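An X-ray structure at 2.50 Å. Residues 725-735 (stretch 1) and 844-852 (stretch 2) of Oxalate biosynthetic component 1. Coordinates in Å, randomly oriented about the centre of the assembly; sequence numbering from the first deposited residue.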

ATOM      1  N   ALA A 725      28.825  -0.517  14.309  1.00 52.62           N
ATOM      2  CA  ALA A 725      28.863  -1.531  15.354  1.00 65.70           C
ATOM      3  C   ALA A 725      28.626  -2.915  14.762  1.00 67.52           C
ATOM      4  O   ALA A 725      29.204  -3.904  15.215  1.00 79.64           O
ATOM      5  N   LEU A 726      27.774  -2.974  13.743  1.00 62.90           N
ATOM      6  CA  LEU A 726      27.444  -4.230  13.082  1.00 60.86           C
ATOM      7  C   LEU A 726      28.659  -4.769  12.335  1.00 65.10           C
ATOM      8  O   LEU A 726      28.875  -5.978  12.280  1.00 69.82           O
ATOM      9  N   ARG A 727      29.449  -3.864  11.764  1.00 68.22           N
ATOM     10  CA  ARG A 727      30.671  -4.247  11.067  1.00 68.49           C
ATOM     11  C   ARG A 727      31.673  -4.864  12.033  1.00 79.39           C
ATOM     12  O   ARG A 727      32.245  -5.919  11.762  1.00 85.56           O
ATOM     13  N   GLU A 728      31.877  -4.192  13.162  1.00 77.06           N
ATOM     14  CA  GLU A 728      32.815  -4.642  14.186  1.00 66.22           C
ATOM     15  C   GLU A 728      32.481  -6.039  14.701  1.00 69.38           C
ATOM     16  O   GLU A 728      33.359  -6.896  14.808  1.00 74.79           O
ATOM     17  N   LEU A 729      31.210  -6.261  15.018  1.00 66.95           N
ATOM     18  CA  LEU A 729      30.773  -7.532  15.584  1.00 67.41           C
ATOM     19  C   LEU A 729      30.820  -8.668  14.564  1.00 67.83           C
ATOM     20  O   LEU A 729      31.085  -9.816  14.918  1.00 79.49           O
ATOM     21  N   THR A 730      30.558  -8.346  13.302  1.00 61.92           N
ATOM     22  CA  THR A 730      30.548  -9.354  12.250  1.00 62.88           C
ATOM     23  C   THR A 730      31.967  -9.786  11.889  1.00 73.28           C
ATOM     24  O   THR A 730      32.230 -10.970  11.678  1.00 81.97           O
ATOM     25  N   LEU A 731      32.879  -8.820  11.829  1.00 72.11           N
ATOM     26  CA  LEU A 731      34.275  -9.096  11.508  1.00 77.14           C
ATOM     27  C   LEU A 731      34.906 -10.025  12.534  1.00 87.27           C
ATOM     28  O   LEU A 731      35.645 -10.944  12.178  1.00 99.19           O
ATOM     29  N   GLU A 732      34.610  -9.783  13.805  1.00 77.59           N
ATOM     30  CA  GLU A 732      35.132 -10.620  14.877  1.00 83.53           C
ATOM     31  C   GLU A 732      34.639 -12.057  14.715  1.00100.50           C
ATOM     32  O   GLU A 732      35.372 -13.013  14.978  1.00 96.27           O
ATOM     33  N   LEU A 733      33.405 -12.198  14.243  1.00 77.60           N
ATOM     34  CA  LEU A 733      32.819 -13.512  14.008  1.00 79.91           C
ATOM     35  C   LEU A 733      33.417 -14.169  12.765  1.00 93.82           C
ATOM     36  O   LEU A 733      33.402 -15.394  12.631  1.00105.48           O
ATOM     37  N   ARG A 734      33.939 -13.348  11.858  1.00 78.06           N
ATOM     38  CA  ARG A 734      34.514 -13.844  10.612  1.00 79.40           C
ATOM     39  C   ARG A 734      35.961 -14.293  10.808  1.00 92.35           C
ATOM     40  O   ARG A 734      36.452 -15.177  10.105  1.00 83.90           O
ATOM     41  N   ASP A 735      36.634 -13.677  11.774  1.00 92.06           N
ATOM     42  CA  ASP A 735      38.033 -13.978  12.055  1.00 95.55           C
ATOM     43  C   ASP A 735      38.199 -15.320  12.766  1.00 87.11           C
ATOM     44  O   ASP A 735      39.307 -15.844  12.865  1.00105.77           O
ATOM     45  N   GLY A 844      44.822  -4.174   7.597  1.00100.72           N
ATOM     46  CA  GLY A 844      44.609  -5.591   7.373  1.00 78.21           C
ATOM     47  C   GLY A 844      43.192  -6.038   7.673  1.00 89.12           C
ATOM     48  O   GLY A 844      42.883  -7.229   7.616  1.00 96.42           O
ATOM     49  N   GLU A 845      42.326  -5.082   7.994  1.00 80.71           N
ATOM     50  CA  GLU A 845      40.932  -5.387   8.294  1.00 75.70           C
ATOM     51  C   GLU A 845      40.203  -5.827   7.030  1.00 78.85           C
ATOM     52  O   GLU A 845      40.390  -5.244   5.962  1.00 83.23           O
ATOM     53  N   THR A 846      39.380  -6.863   7.154  1.00 82.49           N
ATOM     54  CA  THR A 846      38.639  -7.401   6.019  1.00 81.36           C
ATOM     55  C   THR A 846      37.470  -6.487   5.646  1.00 84.01           C
ATOM     56  O   THR A 846      36.802  -5.932   6.519  1.00 82.24           O
ATOM     57  N   VAL A 847      37.237  -6.327   4.347  1.00 78.82           N
ATOM     58  CA  VAL A 847      36.126  -5.516   3.863  1.00 88.30           C
ATOM     59  C   VAL A 847      34.882  -6.372   3.645  1.00 86.51           C
ATOM     60  O   VAL A 847      34.861  -7.241   2.772  1.00 94.75           O
ATOM     61  N   ILE A 848      33.852  -6.126   4.448  1.00 77.29           N
ATOM     62  CA  ILE A 848      32.591  -6.849   4.320  1.00 81.38           C
ATOM     63  C   ILE A 848      31.451  -5.910   3.945  1.00 78.21           C
ATOM     64  O   ILE A 848      31.659  -4.709   3.760  1.00 83.16           O
ATOM     65  N   GLU A 849      30.249  -6.466   3.836  1.00 77.03           N
ATOM     66  CA  GLU A 849      29.083  -5.707   3.399  1.00 80.61           C
ATOM     67  C   GLU A 849      28.793  -4.518   4.316  1.00 80.96           C
ATOM     68  O   GLU A 849      28.513  -3.416   3.843  1.00 73.94           O
ATOM     69  N   ALA A 850      28.882  -4.741   5.624  1.00 64.82           N
ATOM     70  CA  ALA A 850      28.615  -3.689   6.599  1.00 71.09           C
ATOM     71  C   ALA A 850      29.609  -2.537   6.472  1.00 78.15           C
ATOM     72  O   ALA A 850      29.282  -1.392   6.780  1.00 71.47           O
ATOM     73  N   SER A 851      30.822  -2.848   6.022  1.00 73.84           N
ATOM     74  CA  SER A 851      31.841  -1.827   5.803  1.00 73.50           C
ATOM     75  C   SER A 851      31.390  -0.852   4.720  1.00 77.25           C
ATOM     76  O   SER A 851      31.542   0.361   4.857  1.00 76.65           O
ATOM     77  N   MET A 852      30.832  -1.396   3.643  1.00 74.00           N
ATOM     78  CA  MET A 852      30.381  -0.585   2.519  1.00 71.91           C
ATOM     79  C   MET A 852      29.091   0.155   2.851  1.00 73.33           C
ATOM     80  O   MET A 852      28.883   1.287   2.413  1.00 69.34           O
TER

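Where a helix packs against an irregular segment, a few side chains can carry a large share of the contact, with polar groups settled around them. The contact between residues 725-735 and 844-852 of Oxalate biosynthetic component 1 illustrates the principle. The first stretch is helical over most of its length, whereas the second runs as an extended loop before turning into a helix at Glu849. Together they bury 465 Å², and no hydrogen bond crosses between them. Three residues, Arg727, Ile848 and Leu731, account for much of the covered surface.

Ile848 occupies the N-cap position of the second helix and points its CA-to-CB bond toward the first. With chi1 p and chi2 t, its side chain extends so that CD1 reaches the helix surface among residues spaced three or four apart. Ile848 CD1 lies 3.7 Å from Leu731 CG and 3.8 Å from Thr730 CG2, and it also approaches the backbone, at 3.9 Å from Arg727 O. That carbonyl accepts its helical hydrogen bond from Leu731 N, so the methyl group covers an oxygen that already has a partner. Ile848 CG2 meets the aliphatic part of Arg734, 4.0 Å from Arg734 CD.

Leu731 likewise points toward the loop, in the m, t rotamer. Besides meeting Ile848, Leu731 CD2 comes within 3.3 Å of Thr846 O and 3.9 Å of Thr846 CB, while Leu731 CD1 sits 3.4 Å from Glu845 OE1. Thr846, with chi1 m, points toward the helix in turn. An apolar side chain thus packs against a backbone carbonyl and a carboxylate; the carboxylate oxygen also takes part in the salt bridge with Arg727.

Arg727, pointing toward the second stretch, shows how a long charged side chain can serve two purposes. Its base is close-packed: Ala850, which points toward the helix, rests its CB 3.7 Å from Arg727 CA and 3.8 Å from Arg727 CB, matching the closest approach of the two backbones, 4.9 Å between the CA atoms of Arg727 and Ala850. Farther out, Arg727 CG passes 3.5 Å from Ser851 OG. That hydroxyl is engaged within its own stretch, accepting a hydrogen bond from Ile848 N (Ile848 N to Ser851 OG, 3.2 Å) at the start of the helix. The chain runs t, t and then p at chi3, carrying the guanidinium to Glu845, itself t, t at chi1 and chi2, where Arg727 NH2 and Glu845 OE1 form a salt bridge at 3.5 Å. A longer salt bridge, 3.6 Å from Arg727 NH1 to Glu728 OE1, places a second carboxylate near the same group.

Three further helix residues complete the packing. Leu726 contributes a looser apolar contact, Leu726 CD2 to Ala850 CB at 4.3 Å. Thr730, with chi1 m, turns Thr730 OG1 back to Leu726 O in a 2.7 Å hydrogen bond, leaving its methyl for Ile848. Arg734, pointing toward the loop, lays one face of its guanidinium against Thr846 CG2, 3.9 Å from Arg734 NH1, while its nitrogens find hydrogen-bonding partners elsewhere in the structure.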

ATOM      1  CB  ALA A 725      27.829  -1.228  16.428  1.00 54.52           C
ATOM      2  CB  LEU A 726      26.263  -4.038  12.125  1.00 58.58           C
ATOM      3  CG  LEU A 726      25.357  -5.241  11.848  1.00 66.49           C
ATOM      4  CD1 LEU A 726      23.990  -4.767  11.382  1.00 59.81           C
ATOM      5  CD2 LEU A 726      25.968  -6.174  10.817  1.00 71.99           C
ATOM      6  CB  ARG A 727      31.298  -3.039  10.367  1.00 73.28           C
ATOM      7  CG  ARG A 727      32.629  -3.337   9.688  1.00 62.23           C
ATOM      8  CD  ARG A 727      33.489  -2.086   9.587  1.00 68.37           C
ATOM      9  NE  ARG A 727      33.502  -1.345  10.845  1.00 85.11           N
ATOM     10  CZ  ARG A 727      34.193  -1.704  11.923  1.00 97.54           C
ATOM     11  NH1 ARG A 727      34.139  -0.967  13.024  1.00100.41           N
ATOM     12  NH2 ARG A 727      34.938  -2.801  11.905  1.00106.84           N
ATOM     13  CB  GLU A 728      32.832  -3.653  15.351  1.00 70.21           C
ATOM     14  CG  GLU A 728      33.578  -4.146  16.581  1.00 71.07           C
ATOM     15  CD  GLU A 728      35.004  -3.644  16.636  1.00102.90           C
ATOM     16  OE1 GLU A 728      35.480  -3.087  15.624  1.00113.94           O
ATOM     17  OE2 GLU A 728      35.648  -3.803  17.694  1.00122.48           O
ATOM     18  CB  LEU A 729      29.359  -7.402  16.155  1.00 65.15           C
ATOM     19  CG  LEU A 729      29.206  -6.539  17.409  1.00 64.72           C
ATOM     20  CD1 LEU A 729      27.750  -6.456  17.823  1.00 61.01           C
ATOM     21  CD2 LEU A 729      30.055  -7.086  18.544  1.00 55.52           C
ATOM     22  CB  THR A 730      29.827  -8.845  10.989  1.00 61.49           C
ATOM     23  OG1 THR A 730      28.473  -8.508  11.317  1.00 58.38           O
ATOM     24  CG2 THR A 730      29.824  -9.910   9.905  1.00 58.11           C
ATOM     25  CB  LEU A 731      35.074  -7.797  11.420  1.00 67.18           C
ATOM     26  CG  LEU A 731      34.879  -6.987  10.139  1.00 75.70           C
ATOM     27  CD1 LEU A 731      35.558  -5.638  10.253  1.00 82.62           C
ATOM     28  CD2 LEU A 731      35.417  -7.757   8.945  1.00 83.71           C
ATOM     29  CB  GLU A 732      34.729 -10.058  16.242  1.00 67.16           C
ATOM     30  CG  GLU A 732      34.432 -11.104  17.303  1.00 97.30           C
ATOM     31  CD  GLU A 732      34.068 -10.485  18.640  1.00121.81           C
ATOM     32  OE1 GLU A 732      33.413  -9.420  18.642  1.00119.14           O
ATOM     33  OE2 GLU A 732      34.443 -11.059  19.687  1.00133.05           O
ATOM     34  CB  LEU A 733      31.299 -13.396  13.867  1.00 86.16           C
ATOM     35  CG  LEU A 733      30.458 -14.540  14.431  1.00 91.50           C
ATOM     36  CD1 LEU A 733      30.738 -14.725  15.916  1.00 95.02           C
ATOM     37  CD2 LEU A 733      28.981 -14.278  14.194  1.00 90.65           C
ATOM     38  CB  ARG A 734      34.441 -12.770   9.523  1.00 65.04           C
ATOM     39  CG  ARG A 734      34.669 -13.300   8.115  1.00 76.86           C
ATOM     40  CD  ARG A 734      34.737 -12.173   7.093  1.00 75.64           C
ATOM     41  NE  ARG A 734      34.651 -12.679   5.726  1.00 84.41           N
ATOM     42  CZ  ARG A 734      35.676 -13.191   5.051  1.00 83.92           C
ATOM     43  NH1 ARG A 734      36.874 -13.268   5.614  1.00 76.74           N
ATOM     44  NH2 ARG A 734      35.500 -13.628   3.811  1.00 89.41           N
ATOM     45  CB  ASP A 735      38.652 -12.858  12.893  1.00103.96           C
ATOM     46  CG  ASP A 735      38.721 -11.542  12.145  1.00114.04           C
ATOM     47  OD1 ASP A 735      38.146 -11.453  11.039  1.00101.18           O
ATOM     48  OD2 ASP A 735      39.347 -10.593  12.662  1.00132.37           O
ATOM     49  CB  GLU A 845      40.235  -4.178   8.920  1.00 68.43           C
ATOM     50  CG  GLU A 845      38.883  -4.489   9.533  1.00 95.03           C
ATOM     51  CD  GLU A 845      38.131  -3.242   9.961  1.00104.50           C
ATOM     52  OE1 GLU A 845      37.189  -2.835   9.247  1.00 96.47           O
ATOM     53  OE2 GLU A 845      38.483  -2.667  11.013  1.00112.28           O
ATOM     54  CB  THR A 846      38.111  -8.823   6.322  1.00 76.04           C
ATOM     55  OG1 THR A 846      39.200  -9.664   6.720  1.00 90.90           O
ATOM     56  CG2 THR A 846      37.435  -9.425   5.101  1.00 68.81           C
ATOM     57  CB  VAL A 847      36.479  -4.796   2.547  1.00 83.18           C
ATOM     58  CG1 VAL A 847      35.266  -4.055   2.006  1.00 68.51           C
ATOM     59  CG2 VAL A 847      37.644  -3.842   2.758  1.00 88.84           C
ATOM     60  CB  ILE A 848      32.226  -7.593   5.619  1.00 75.33           C
ATOM     61  CG1 ILE A 848      32.228  -6.627   6.806  1.00 67.89           C
ATOM     62  CG2 ILE A 848      33.194  -8.741   5.862  1.00 86.28           C
ATOM     63  CD1 ILE A 848      31.825  -7.272   8.114  1.00 61.12           C
ATOM     64  CB  GLU A 849      27.859  -6.623   3.320  1.00 78.84           C
ATOM     65  CG  GLU A 849      26.532  -5.890   3.433  1.00 95.81           C
ATOM     66  CD  GLU A 849      25.375  -6.806   3.796  1.00116.33           C
ATOM     67  OE1 GLU A 849      25.172  -7.064   5.003  1.00118.41           O
ATOM     68  OE2 GLU A 849      24.665  -7.259   2.875  1.00130.53           O
ATOM     69  CB  ALA A 850      28.641  -4.258   8.012  1.00 56.64           C
ATOM     70  CB  SER A 851      33.178  -2.464   5.410  1.00 67.52           C
ATOM     71  OG  SER A 851      33.541  -3.503   6.304  1.00 74.31           O
ATOM     72  CB  MET A 852      30.185  -1.460   1.277  1.00 76.46           C
ATOM     73  CG  MET A 852      31.429  -2.234   0.841  1.00 76.90           C
ATOM     74  SD  MET A 852      32.687  -1.221   0.034  1.00105.07           S
ATOM     75  CE  MET A 852      33.708  -0.725   1.421  1.00 87.37           C
TER